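Local coordinates for putative secreted protein (Streptomyces sp. SirexAA-E, PDB 4PEY) that hydrolyses laminarin and laminarioligosaccharides as a secreted exo-beta-1,3-glucanase of glycoside hydrolase family 55, releasing glucose and laminaribiose, at residues Y419-K424 against L433-F438; K440-W445 against N457-D462; A478-D483 against H510-P515; G495-F500 against L526-G531. The protein carries 1 engineered substitution. One frame throughout, in Å; residues are numbered along the deposited sequence.

Contact 1. Residues Y419-K424 against L433-F438; sequences YGVHVK and LFVEHF. With BGC (beta-D-glucopyranose), chain B.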
# COMPACT_ATOMS: atom_id res chain seq x y z
N TYR A 419 -2.09 -14.90 -10.18
CA TYR A 419 -2.72 -13.60 -10.44
C TYR A 419 -2.73 -12.72 -9.19
O TYR A 419 -3.09 -13.18 -8.10
CB TYR A 419 -4.16 -13.80 -10.94
CG TYR A 419 -4.28 -14.76 -12.10
CD1 TYR A 419 -3.87 -14.40 -13.38
CD2 TYR A 419 -4.81 -16.03 -11.92
CE1 TYR A 419 -3.99 -15.28 -14.45
CE2 TYR A 419 -4.93 -16.92 -12.98
CZ TYR A 419 -4.52 -16.54 -14.24
OH TYR A 419 -4.64 -17.42 -15.29
N GLY A 420 -2.35 -11.46 -9.35
CA GLY A 420 -2.31 -10.55 -8.22
C GLY A 420 -3.66 -9.92 -7.94
O GLY A 420 -4.36 -10.32 -7.01
N VAL A 421 -4.03 -8.94 -8.75
CA VAL A 421 -5.30 -8.23 -8.61
C VAL A 421 -6.13 -8.40 -9.87
O VAL A 421 -5.62 -8.26 -10.98
CB VAL A 421 -5.08 -6.73 -8.33
CG1 VAL A 421 -6.41 -5.98 -8.21
CG2 VAL A 421 -4.22 -6.52 -7.08
N HIS A 422 -7.41 -8.71 -9.70
CA HIS A 422 -8.33 -8.78 -10.82
C HIS A 422 -9.50 -7.84 -10.54
O HIS A 422 -10.26 -8.07 -9.60
CB HIS A 422 -8.82 -10.22 -11.04
CG HIS A 422 -9.64 -10.39 -12.28
ND1 HIS A 422 -10.38 -11.52 -12.54
CD2 HIS A 422 -9.83 -9.56 -13.34
CE1 HIS A 422 -10.98 -11.39 -13.72
NE2 HIS A 422 -10.66 -10.21 -14.22
N VAL A 423 -9.62 -6.77 -11.32
CA VAL A 423 -10.71 -5.81 -11.15
C VAL A 423 -11.83 -6.11 -12.14
O VAL A 423 -11.65 -5.97 -13.35
CB VAL A 423 -10.26 -4.35 -11.34
CG1 VAL A 423 -11.46 -3.41 -11.16
CG2 VAL A 423 -9.16 -3.99 -10.35
N LYS A 424 -12.98 -6.51 -11.61
CA LYS A 424 -14.13 -6.84 -12.46
C LYS A 424 -15.22 -5.76 -12.37
O LYS A 424 -16.05 -5.64 -13.27
CB LYS A 424 -14.69 -8.21 -12.07
CG LYS A 424 -13.71 -9.35 -12.36
CD LYS A 424 -13.95 -10.59 -11.50
CE LYS A 424 -15.29 -11.23 -11.76
NZ LYS A 424 -15.53 -12.35 -10.77
N LEU A 433 -0.83 1.85 -6.61
CA LEU A 433 -0.97 0.42 -6.82
C LEU A 433 0.40 -0.25 -7.00
O LEU A 433 1.12 0.06 -7.94
CB LEU A 433 -1.85 0.17 -8.04
CG LEU A 433 -2.18 -1.26 -8.48
CD1 LEU A 433 -2.99 -1.95 -7.41
CD2 LEU A 433 -2.96 -1.23 -9.81
N PHE A 434 0.76 -1.16 -6.09
CA PHE A 434 2.05 -1.84 -6.13
C PHE A 434 1.78 -3.34 -6.19
O PHE A 434 1.22 -3.89 -5.24
CB PHE A 434 2.90 -1.55 -4.87
CG PHE A 434 3.22 -0.09 -4.63
CD1 PHE A 434 2.25 0.80 -4.18
CD2 PHE A 434 4.54 0.37 -4.74
CE1 PHE A 434 2.56 2.12 -3.92
CE2 PHE A 434 4.87 1.68 -4.46
CZ PHE A 434 3.88 2.57 -4.04
N VAL A 435 2.15 -4.01 -7.28
CA VAL A 435 1.86 -5.44 -7.42
C VAL A 435 3.04 -6.13 -8.09
O VAL A 435 3.48 -5.69 -9.15
CB VAL A 435 0.58 -5.69 -8.27
CG1 VAL A 435 0.22 -7.19 -8.26
CG2 VAL A 435 -0.60 -4.87 -7.75
N GLU A 436 3.56 -7.20 -7.47
CA GLU A 436 4.84 -7.78 -7.92
C GLU A 436 4.97 -9.30 -7.87
O GLU A 436 4.53 -9.94 -6.90
CB GLU A 436 6.00 -7.24 -7.09
CG GLU A 436 6.09 -5.73 -6.94
CD GLU A 436 7.34 -5.36 -6.20
OE1 GLU A 436 7.38 -5.59 -4.97
OE2 GLU A 436 8.31 -4.92 -6.87
N HIS A 437 5.61 -9.83 -8.92
CA HIS A 437 6.24 -11.16 -8.98
C HIS A 437 5.30 -12.34 -9.26
O HIS A 437 5.71 -13.49 -9.11
CB HIS A 437 7.04 -11.46 -7.70
CG HIS A 437 8.01 -10.39 -7.31
ND1 HIS A 437 8.94 -9.85 -8.19
CD2 HIS A 437 8.20 -9.75 -6.13
CE1 HIS A 437 9.65 -8.93 -7.56
NE2 HIS A 437 9.22 -8.85 -6.31
N PHE A 438 4.07 -12.07 -9.69
CA PHE A 438 3.11 -13.16 -9.93
C PHE A 438 3.49 -14.01 -11.15
O PHE A 438 4.19 -13.54 -12.06
CB PHE A 438 1.70 -12.58 -10.03
CG PHE A 438 1.24 -12.08 -8.71
CD1 PHE A 438 0.55 -12.92 -7.84
CD2 PHE A 438 1.62 -10.82 -8.26
CE1 PHE A 438 0.20 -12.49 -6.58
CE2 PHE A 438 1.29 -10.39 -6.99
CZ PHE A 438 0.58 -11.22 -6.14
C2 BGC B . 11.45 -5.44 -5.40
C3 BGC B . 10.88 -6.10 -4.14
C4 BGC B . 11.87 -7.11 -3.60
C5 BGC B . 13.21 -6.43 -3.34
C6 BGC B . 14.21 -7.41 -2.76
C1 BGC B . 12.89 -4.97 -5.20
O2 BGC B . 10.62 -4.35 -5.77
O3 BGC B . 9.67 -6.76 -4.45
O4 BGC B . 11.38 -7.70 -2.42
O5 BGC B . 13.70 -5.96 -4.57
O6 BGC B . 14.59 -8.33 -3.75

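Contact 2. Residues K440-W445 against N457-D462; sequences KYDVQW and NAKAYD. Engineered in segment 457-462: A458 (natural residue Glu). With BGC (beta-D-glucopyranose), chain C; BGC (beta-D-glucopyranose), chain B.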
# COMPACT_ATOMS: atom_id res chain seq x y z
N LYS A 440 1.67 -15.22 -13.50
CA LYS A 440 0.97 -14.79 -14.71
C LYS A 440 0.68 -13.28 -14.66
O LYS A 440 1.61 -12.51 -14.44
CB LYS A 440 -0.29 -15.64 -14.92
CG LYS A 440 0.07 -17.13 -15.06
CD LYS A 440 -1.09 -17.99 -15.48
CE LYS A 440 -0.64 -19.45 -15.63
NZ LYS A 440 0.45 -19.60 -16.65
N TYR A 441 -0.56 -12.86 -14.88
CA TYR A 441 -0.87 -11.43 -14.88
C TYR A 441 -0.86 -10.84 -13.48
O TYR A 441 -1.69 -11.22 -12.64
CB TYR A 441 -2.25 -11.15 -15.49
CG TYR A 441 -2.44 -11.51 -16.94
CD1 TYR A 441 -1.70 -10.90 -17.94
CD2 TYR A 441 -3.40 -12.44 -17.32
CE1 TYR A 441 -1.89 -11.22 -19.28
CE2 TYR A 441 -3.60 -12.76 -18.65
CZ TYR A 441 -2.84 -12.15 -19.62
OH TYR A 441 -3.05 -12.48 -20.95
N ASP A 442 0.02 -9.88 -13.22
CA ASP A 442 0.01 -9.23 -11.91
C ASP A 442 -1.30 -8.48 -11.68
O ASP A 442 -1.92 -8.62 -10.64
CB ASP A 442 1.22 -8.31 -11.76
CG ASP A 442 2.51 -9.01 -12.13
OD1 ASP A 442 2.75 -9.19 -13.34
OD2 ASP A 442 3.28 -9.39 -11.21
N VAL A 443 -1.72 -7.68 -12.67
CA VAL A 443 -3.01 -6.99 -12.62
C VAL A 443 -3.78 -7.26 -13.90
O VAL A 443 -3.22 -7.16 -15.00
CB VAL A 443 -2.84 -5.46 -12.43
CG1 VAL A 443 -4.18 -4.73 -12.55
CG2 VAL A 443 -2.19 -5.15 -11.09
N GLN A 444 -5.05 -7.62 -13.74
CA GLN A 444 -5.96 -7.74 -14.87
C GLN A 444 -7.19 -6.87 -14.59
O GLN A 444 -7.72 -6.87 -13.49
CB GLN A 444 -6.36 -9.20 -15.10
CG GLN A 444 -7.32 -9.39 -16.26
CD GLN A 444 -7.56 -10.85 -16.60
OE1 GLN A 444 -7.21 -11.75 -15.83
NE2 GLN A 444 -8.16 -11.10 -17.76
N TRP A 445 -7.61 -6.11 -15.60
CA TRP A 445 -8.74 -5.20 -15.44
C TRP A 445 -9.79 -5.55 -16.48
O TRP A 445 -9.54 -5.41 -17.68
CB TRP A 445 -8.28 -3.75 -15.60
CG TRP A 445 -9.06 -2.77 -14.77
CD1 TRP A 445 -10.37 -2.41 -14.92
CD2 TRP A 445 -8.56 -2.00 -13.67
NE1 TRP A 445 -10.72 -1.47 -13.98
CE2 TRP A 445 -9.62 -1.19 -13.20
CE3 TRP A 445 -7.31 -1.90 -13.04
CZ2 TRP A 445 -9.48 -0.31 -12.13
CZ3 TRP A 445 -7.16 -1.02 -11.97
CH2 TRP A 445 -8.25 -0.23 -11.53
N ASN A 457 5.32 -2.26 -10.68
CA ASN A 457 5.42 -3.70 -10.78
C ASN A 457 6.85 -4.15 -10.97
O ASN A 457 7.66 -3.43 -11.56
CB ASN A 457 4.57 -4.22 -11.94
CG ASN A 457 4.97 -5.63 -12.36
OD1 ASN A 457 5.81 -5.82 -13.24
ND2 ASN A 457 4.36 -6.62 -11.71
N ALA A 458 7.17 -5.33 -10.45
CA ALA A 458 8.34 -6.07 -10.91
C ALA A 458 7.84 -7.46 -11.25
O ALA A 458 7.00 -8.01 -10.53
CB ALA A 458 9.45 -6.12 -9.87
N LYS A 459 8.33 -8.02 -12.35
CA LYS A 459 7.91 -9.35 -12.78
C LYS A 459 8.58 -10.42 -11.92
O LYS A 459 9.53 -10.14 -11.20
CB LYS A 459 8.23 -9.55 -14.27
CG LYS A 459 7.38 -8.68 -15.22
CD LYS A 459 5.87 -8.96 -15.11
CE LYS A 459 5.52 -10.41 -15.43
NZ LYS A 459 4.07 -10.71 -15.23
N ALA A 460 8.05 -11.64 -11.98
CA ALA A 460 8.65 -12.78 -11.28
C ALA A 460 10.12 -12.93 -11.67
O ALA A 460 10.45 -12.90 -12.85
CB ALA A 460 7.90 -14.06 -11.61
N TYR A 461 11.00 -13.10 -10.68
CA TYR A 461 12.43 -13.27 -10.95
C TYR A 461 12.78 -14.71 -11.31
O TYR A 461 13.84 -14.97 -11.92
CB TYR A 461 13.28 -12.87 -9.74
CG TYR A 461 13.12 -11.46 -9.23
CD1 TYR A 461 12.51 -10.48 -10.00
CD2 TYR A 461 13.60 -11.11 -7.98
CE1 TYR A 461 12.37 -9.18 -9.52
CE2 TYR A 461 13.47 -9.83 -7.49
CZ TYR A 461 12.86 -8.86 -8.27
OH TYR A 461 12.73 -7.59 -7.78
N ASP A 462 11.92 -15.64 -10.92
CA ASP A 462 12.32 -17.04 -10.86
C ASP A 462 11.68 -17.93 -11.93
O ASP A 462 11.70 -19.16 -11.82
CB ASP A 462 12.04 -17.61 -9.45
CG ASP A 462 10.63 -17.34 -8.94
OD1 ASP A 462 9.84 -16.63 -9.60
OD2 ASP A 462 10.32 -17.84 -7.84
C2 BGC C . 15.18 -3.31 -7.20
C3 BGC C . 14.90 -4.62 -6.48
C4 BGC C . 15.54 -5.77 -7.24
C5 BGC C . 17.02 -5.48 -7.45
C6 BGC C . 17.68 -6.62 -8.21
C1 BGC C . 16.66 -3.14 -7.52
O2 BGC C . 14.78 -2.24 -6.36
O3 BGC C . 13.46 -4.73 -6.46
O4 BGC C . 15.34 -6.97 -6.52
O5 BGC C . 17.15 -4.28 -8.19
O6 BGC C . 19.06 -6.36 -8.34
C2 BGC B . 11.45 -5.44 -5.40
C3 BGC B . 10.88 -6.10 -4.14
C4 BGC B . 11.87 -7.11 -3.60
C5 BGC B . 13.21 -6.43 -3.34
C6 BGC B . 14.21 -7.41 -2.76
C1 BGC B . 12.89 -4.97 -5.20
O2 BGC B . 10.62 -4.35 -5.77
O3 BGC B . 9.67 -6.76 -4.45
O4 BGC B . 11.38 -7.70 -2.42
O5 BGC B . 13.70 -5.96 -4.57
O6 BGC B . 14.59 -8.33 -3.75
O HOH W 1 5.21 -11.09 -12.37

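Contact 3. Residues A478-D483 against H510-P515; sequences AAYKVD and HGFQAP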
# COMPACT_ATOMS: atom_id res chain seq x y z
N ALA A 478 1.54 -9.80 -19.31
CA ALA A 478 1.62 -8.39 -18.92
C ALA A 478 1.56 -8.19 -17.40
O ALA A 478 0.85 -8.91 -16.69
CB ALA A 478 0.51 -7.58 -19.59
N ALA A 479 2.29 -7.20 -16.90
CA ALA A 479 2.14 -6.75 -15.52
C ALA A 479 0.78 -6.10 -15.28
O ALA A 479 0.27 -6.09 -14.17
CB ALA A 479 3.25 -5.79 -15.16
N TYR A 480 0.22 -5.53 -16.34
CA TYR A 480 -1.04 -4.80 -16.27
C TYR A 480 -1.78 -5.01 -17.57
O TYR A 480 -1.37 -4.50 -18.62
CB TYR A 480 -0.77 -3.32 -15.99
CG TYR A 480 -1.96 -2.45 -15.62
CD1 TYR A 480 -2.81 -1.94 -16.61
CD2 TYR A 480 -2.17 -2.06 -14.30
CE1 TYR A 480 -3.87 -1.09 -16.27
CE2 TYR A 480 -3.22 -1.23 -13.95
CZ TYR A 480 -4.06 -0.73 -14.94
OH TYR A 480 -5.10 0.11 -14.60
N LYS A 481 -2.86 -5.78 -17.50
CA LYS A 481 -3.65 -6.15 -18.66
C LYS A 481 -5.06 -5.60 -18.57
O LYS A 481 -5.77 -5.86 -17.60
CB LYS A 481 -3.73 -7.67 -18.81
CG LYS A 481 -4.66 -8.11 -19.94
CD LYS A 481 -4.92 -9.59 -19.94
CE LYS A 481 -5.88 -9.99 -21.06
NZ LYS A 481 -5.29 -9.85 -22.43
N VAL A 482 -5.46 -4.83 -19.58
CA VAL A 482 -6.85 -4.43 -19.75
C VAL A 482 -7.46 -5.35 -20.79
O VAL A 482 -6.94 -5.45 -21.91
CB VAL A 482 -6.95 -2.95 -20.20
CG1 VAL A 482 -8.41 -2.53 -20.38
CG2 VAL A 482 -6.24 -2.05 -19.19
N ASP A 483 -8.53 -6.05 -20.42
CA ASP A 483 -9.16 -6.99 -21.35
C ASP A 483 -9.57 -6.33 -22.66
O ASP A 483 -9.95 -5.16 -22.68
CB ASP A 483 -10.39 -7.64 -20.70
CG ASP A 483 -10.03 -8.66 -19.65
OD1 ASP A 483 -8.82 -8.94 -19.46
OD2 ASP A 483 -10.97 -9.21 -19.03
N HIS A 510 5.96 -7.39 -23.12
CA HIS A 510 5.56 -6.04 -22.73
C HIS A 510 5.23 -5.96 -21.24
O HIS A 510 4.99 -6.98 -20.58
CB HIS A 510 4.35 -5.58 -23.55
CG HIS A 510 3.26 -6.61 -23.65
ND1 HIS A 510 2.72 -7.00 -24.86
CD2 HIS A 510 2.63 -7.34 -22.70
CE1 HIS A 510 1.79 -7.92 -24.64
NE2 HIS A 510 1.72 -8.15 -23.34
N GLY A 511 5.22 -4.74 -20.71
CA GLY A 511 4.76 -4.52 -19.36
C GLY A 511 3.24 -4.38 -19.31
O GLY A 511 2.60 -4.75 -18.32
N PHE A 512 2.67 -3.87 -20.40
CA PHE A 512 1.26 -3.48 -20.46
C PHE A 512 0.60 -4.06 -21.70
O PHE A 512 1.23 -4.16 -22.75
CB PHE A 512 1.15 -1.95 -20.45
CG PHE A 512 1.86 -1.33 -19.29
CD1 PHE A 512 3.21 -1.05 -19.36
CD2 PHE A 512 1.19 -1.09 -18.10
CE1 PHE A 512 3.88 -0.51 -18.27
CE2 PHE A 512 1.84 -0.55 -17.02
CZ PHE A 512 3.20 -0.26 -17.10
N GLN A 513 -0.67 -4.44 -21.58
CA GLN A 513 -1.43 -4.98 -22.70
C GLN A 513 -2.84 -4.41 -22.63
O GLN A 513 -3.46 -4.42 -21.56
CB GLN A 513 -1.47 -6.52 -22.67
CG GLN A 513 -2.21 -7.13 -23.86
CD GLN A 513 -2.41 -8.63 -23.75
OE1 GLN A 513 -2.39 -9.21 -22.66
NE2 GLN A 513 -2.62 -9.28 -24.89
N ALA A 514 -3.34 -3.88 -23.75
CA ALA A 514 -4.65 -3.23 -23.76
C ALA A 514 -5.21 -3.19 -25.18
O ALA A 514 -4.45 -3.24 -26.14
CB ALA A 514 -4.56 -1.81 -23.19
N PRO A 515 -6.54 -3.10 -25.31
CA PRO A 515 -7.07 -2.87 -26.65
C PRO A 515 -6.70 -1.48 -27.15
O PRO A 515 -6.42 -0.59 -26.34
CB PRO A 515 -8.59 -3.00 -26.45
CG PRO A 515 -8.81 -2.64 -25.01
CD PRO A 515 -7.60 -3.20 -24.29
O HOH W 2 0.20 -10.12 -21.94

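Contact 4. Residues G495-F500 against L526-G531; sequences GSYCYF and LVVSLG. With BGC (beta-D-glucopyranose), chain C.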
# COMPACT_ATOMS: atom_id res chain seq x y z
N GLY A 495 4.92 1.76 -14.18
CA GLY A 495 6.17 1.09 -14.52
C GLY A 495 6.20 -0.38 -14.18
O GLY A 495 5.67 -0.80 -13.14
N SER A 496 6.83 -1.17 -15.05
CA SER A 496 7.07 -2.59 -14.82
C SER A 496 8.55 -2.89 -15.00
O SER A 496 9.13 -2.48 -16.01
CB SER A 496 6.23 -3.45 -15.77
OG SER A 496 6.55 -4.83 -15.65
N TYR A 497 9.16 -3.59 -14.05
CA TYR A 497 10.61 -3.87 -14.09
C TYR A 497 10.85 -5.37 -14.15
O TYR A 497 10.09 -6.15 -13.58
CB TYR A 497 11.33 -3.28 -12.86
CG TYR A 497 10.79 -1.94 -12.41
CD1 TYR A 497 10.47 -0.94 -13.33
CD2 TYR A 497 10.60 -1.67 -11.06
CE1 TYR A 497 9.95 0.27 -12.92
CE2 TYR A 497 10.08 -0.46 -10.64
CZ TYR A 497 9.77 0.52 -11.58
OH TYR A 497 9.26 1.73 -11.15
N CYS A 498 11.90 -5.81 -14.85
CA CYS A 498 12.22 -7.23 -14.85
C CYS A 498 13.61 -7.51 -14.29
O CYS A 498 14.53 -6.68 -14.35
CB CYS A 498 12.08 -7.85 -16.25
SG CYS A 498 13.36 -7.43 -17.47
N TYR A 499 13.75 -8.69 -13.71
CA TYR A 499 15.00 -9.16 -13.15
C TYR A 499 14.93 -10.68 -13.17
O TYR A 499 14.74 -11.34 -12.15
CB TYR A 499 15.21 -8.60 -11.74
CG TYR A 499 16.49 -9.01 -11.03
CD1 TYR A 499 17.73 -8.58 -11.49
CD2 TYR A 499 16.44 -9.79 -9.88
CE1 TYR A 499 18.90 -8.94 -10.82
CE2 TYR A 499 17.59 -10.15 -9.22
CZ TYR A 499 18.82 -9.73 -9.68
OH TYR A 499 19.94 -10.10 -9.00
N PHE A 500 15.04 -11.23 -14.38
CA PHE A 500 14.99 -12.67 -14.56
C PHE A 500 16.35 -13.25 -14.19
O PHE A 500 17.16 -13.58 -15.06
CB PHE A 500 14.59 -13.01 -16.00
CG PHE A 500 13.16 -12.67 -16.34
CD1 PHE A 500 12.12 -13.48 -15.90
CD2 PHE A 500 12.85 -11.55 -17.10
CE1 PHE A 500 10.79 -13.17 -16.22
CE2 PHE A 500 11.52 -11.24 -17.42
CZ PHE A 500 10.49 -12.05 -16.98
N LEU A 526 6.41 3.05 -18.56
CA LEU A 526 7.81 2.67 -18.71
C LEU A 526 8.05 1.22 -18.33
O LEU A 526 7.33 0.66 -17.49
CB LEU A 526 8.69 3.61 -17.87
CG LEU A 526 8.42 3.64 -16.37
CD1 LEU A 526 9.69 3.50 -15.51
CD2 LEU A 526 7.58 4.86 -16.00
N VAL A 527 9.04 0.61 -18.98
CA VAL A 527 9.54 -0.69 -18.55
C VAL A 527 11.05 -0.60 -18.37
O VAL A 527 11.73 0.20 -19.01
CB VAL A 527 9.17 -1.83 -19.53
CG1 VAL A 527 7.65 -1.97 -19.63
CG2 VAL A 527 9.79 -1.61 -20.92
N VAL A 528 11.58 -1.42 -17.46
CA VAL A 528 13.00 -1.34 -17.11
C VAL A 528 13.54 -2.74 -16.85
O VAL A 528 12.94 -3.50 -16.08
CB VAL A 528 13.26 -0.49 -15.84
CG1 VAL A 528 14.74 -0.19 -15.71
CG2 VAL A 528 12.44 0.81 -15.83
N SER A 529 14.65 -3.08 -17.50
CA SER A 529 15.40 -4.28 -17.14
C SER A 529 16.43 -3.93 -16.09
O SER A 529 17.23 -3.03 -16.29
CB SER A 529 16.10 -4.89 -18.36
OG SER A 529 17.03 -5.89 -17.97
N LEU A 530 16.42 -4.66 -14.98
CA LEU A 530 17.37 -4.39 -13.91
C LEU A 530 18.69 -5.13 -14.20
O LEU A 530 18.79 -6.35 -14.05
CB LEU A 530 16.78 -4.79 -12.55
CG LEU A 530 15.38 -4.20 -12.27
CD1 LEU A 530 14.83 -4.69 -10.94
CD2 LEU A 530 15.41 -2.66 -12.33
N GLY A 531 19.69 -4.38 -14.65
CA GLY A 531 21.01 -4.94 -14.87
C GLY A 531 21.11 -5.96 -15.99
O GLY A 531 21.96 -6.85 -15.96
C2 BGC C . 15.18 -3.31 -7.20
C3 BGC C . 14.90 -4.62 -6.48
C4 BGC C . 15.54 -5.77 -7.24
C5 BGC C . 17.02 -5.48 -7.45
C6 BGC C . 17.68 -6.62 -8.21
C1 BGC C . 16.66 -3.14 -7.52
O2 BGC C . 14.78 -2.24 -6.36
O3 BGC C . 13.46 -4.73 -6.46
O4 BGC C . 15.34 -6.97 -6.52
O5 BGC C . 17.15 -4.28 -8.19
O6 BGC C . 19.06 -6.36 -8.34

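Contact 1. Residues Y419-K424 against L433-F438
Y419 meets F438 through its backbone: the carbonyl C of Y419 stands 3.6 Å from CD1 of the F438 ring, while its CB points away from 433-438 and the side chain packs on K440. Next along, G420 lies over the middle of that ring, its CA 3.5 Å from the centroid of F438 and 8° off the normal, a CH-pi contact on the face. Any side chain here would run into V435 CG1, so the glycine lets the chain round its corner close against the aromatic ring. V421 then takes over with an aliphatic touch, CG2 to V435 CG2 at 4.0 Å, each branch anti to its own carbonyl carbon. Just beyond V435 the chain turns to the substrate: E436 takes O3 of the chain B glucose on OE1 and O2 on OE2, each at 2.6 Å, and H437 NE2 donates to the same O3 at 2.8 Å. The apolar contact thus lies behind two substrate-binding residues. Strand 421-423 runs between strands 385-389 and 443-445 in one parallel sheet; on another face strand 433-436 lies between parallel strands 399-403 and 450-458, so the contact joins two faces of the parallel beta-helix inside one coil.

Contact 2. Residues K440-W445 against N457-D462
D442 and K459 form a buried salt bridge: NZ of K459 lies 2.8 Å from OD1 of D442, on that oxygen's syn lone pair, the side of OD2. The lysine arrives folded: chi2 and chi3 both turn near -60°, so the chain bends twice before NZ reaches the carboxylate. The second carboxylate oxygen, OD2, takes a hydrogen bond of 2.8 Å from a water, and that water accepts from A460 N at 2.9 Å and, weakly, from K459 NZ. N457 crosses the aspartate at about a right angle, its amide plane 71° from the carboxylate, with ND2 3.0 Å from D442 OD2. Farther out, F438 N also binds D442 OD2, and Y477 O takes another hydrogen bond from K459 NZ. N457 is held from both ends, OD1 by S496 OG and ND2 by V435 O. On the far side of this polar cluster the chain faces the substrate: A458 is an engineered alanine replacing a glutamate inferred to be the proton donor, and Y461 brings its OH 3.0 Å from O4 of the chain C glucose. K459 O also accepts from H437 ND1, which ties the lysine's backbone to a sugar-binding histidine. The buried carboxylate of D442 is likely to stay ionised, its charge met by K459 and its OD2 held by the water and the backbone N-H of F438.

Contact 3. Residues A478-D483 against H510-P515
OE1 of Q513 is gripped from two quarters: a water donates to it at 2.8 Å, and K481 NZ makes a weak hydrogen bond to it at 3.0 Å. The two residues are neighbours on adjacent parallel strands, 480-482 and 512-513, stacked as successive coils of the parallel beta-helix. Their side chains lie side by side and point the same way, each with CG anti to its backbone N, and the lysine bends at chi4 (69°) to swing NZ over toward the amide oxygen. A methionine in place of K481 would probably leave Q513 OE1 without its ammonium partner and the amide end freer to turn. The water that feeds OE1 also accepts from A478 N at 3.0 Å and sits in the plane of the H510 ring, 2.9 Å from NE2; the other ring nitrogen, ND1, is taken by N541 O. Backbone bonds stitch the strands together: Q513 N to Y480 O, then V482 N to Q513 O at 2.8 Å, while G511 O receives Y480 N and, weakly, A479 N at the start. On the opposite side of the sheet from K481 and Q513, Y480 and F512 pack, CB of the tyrosine 3.6 Å from CD2 of the phenylalanine; the tyrosine ring then leads off to H489, which its OH bonds. A478 CB lies 3.8 Å from Q513 CB. At the far end the proline ring crosses V482 at about a right angle, and P515 CD closes to 3.3 Å from V482 O.

Contact 4. Residues G495-F500 against L526-G531
Y499 starts against L530, its CB 4.0 Å from L530 CD1; CG stands anti to the backbone N (chi1 -180°), and beyond it the ring meets the sugar. CD1 has L530 O 3.6 Å away, in the plane of the ring at its edge. Over one face of the ring lies the chain C glucose, with C6 of the sugar 3.5 Å above the plane, over the centre. CE1 is 3.6 Å from O6 of that glucose, CZ has C6 and O6 equally near, and OH at the tip is more distant from O6. An alanine at Y499 would probably leave the hydroxymethyl group without its aromatic floor and the Y461 ring without its edge-to-face mate. L530 adds to the same wall, its CD1 3.6 Å from O5 of the same sugar. Behind this pair, strands 495-498 and 526-529 run parallel in exact step, joined by S496 N to L526 O, V528 N to S496 O, C498 N to V528 O and, at 2.8 Å, L530 N to C498 O. Y497 lies alongside V528, CD1 to CG2 at 3.6 Å, and sends its OH to Q174. Two coils of the parallel beta-helix thus end at the glycan pocket, where Y499 sets an aromatic face against the sugar's hydroxymethyl group, as aromatic side chains often do in sugar-binding sites.

From the N terminus, contact 1 closes first, returning 433-438 to 419-424 after an eight-residue connection, and contact 2 follows in series, bringing 457-462 back to 440-445. Each spans two faces within one coil, and they touch where V421 N meets D442 O and H437 N meets A458 O. Contacts 3 and 4 cross: 495-500 opens between 478-483 and 510-515, and 526-531 closes after both. They pair strands of consecutive coils on two faces. Strand 443-445 adjoins 480-482, and 450-458 adjoins 489-498, so contact 2 links contact 1 to both later ones, while contacts 1, 2 and 4 reach the bound glucoses.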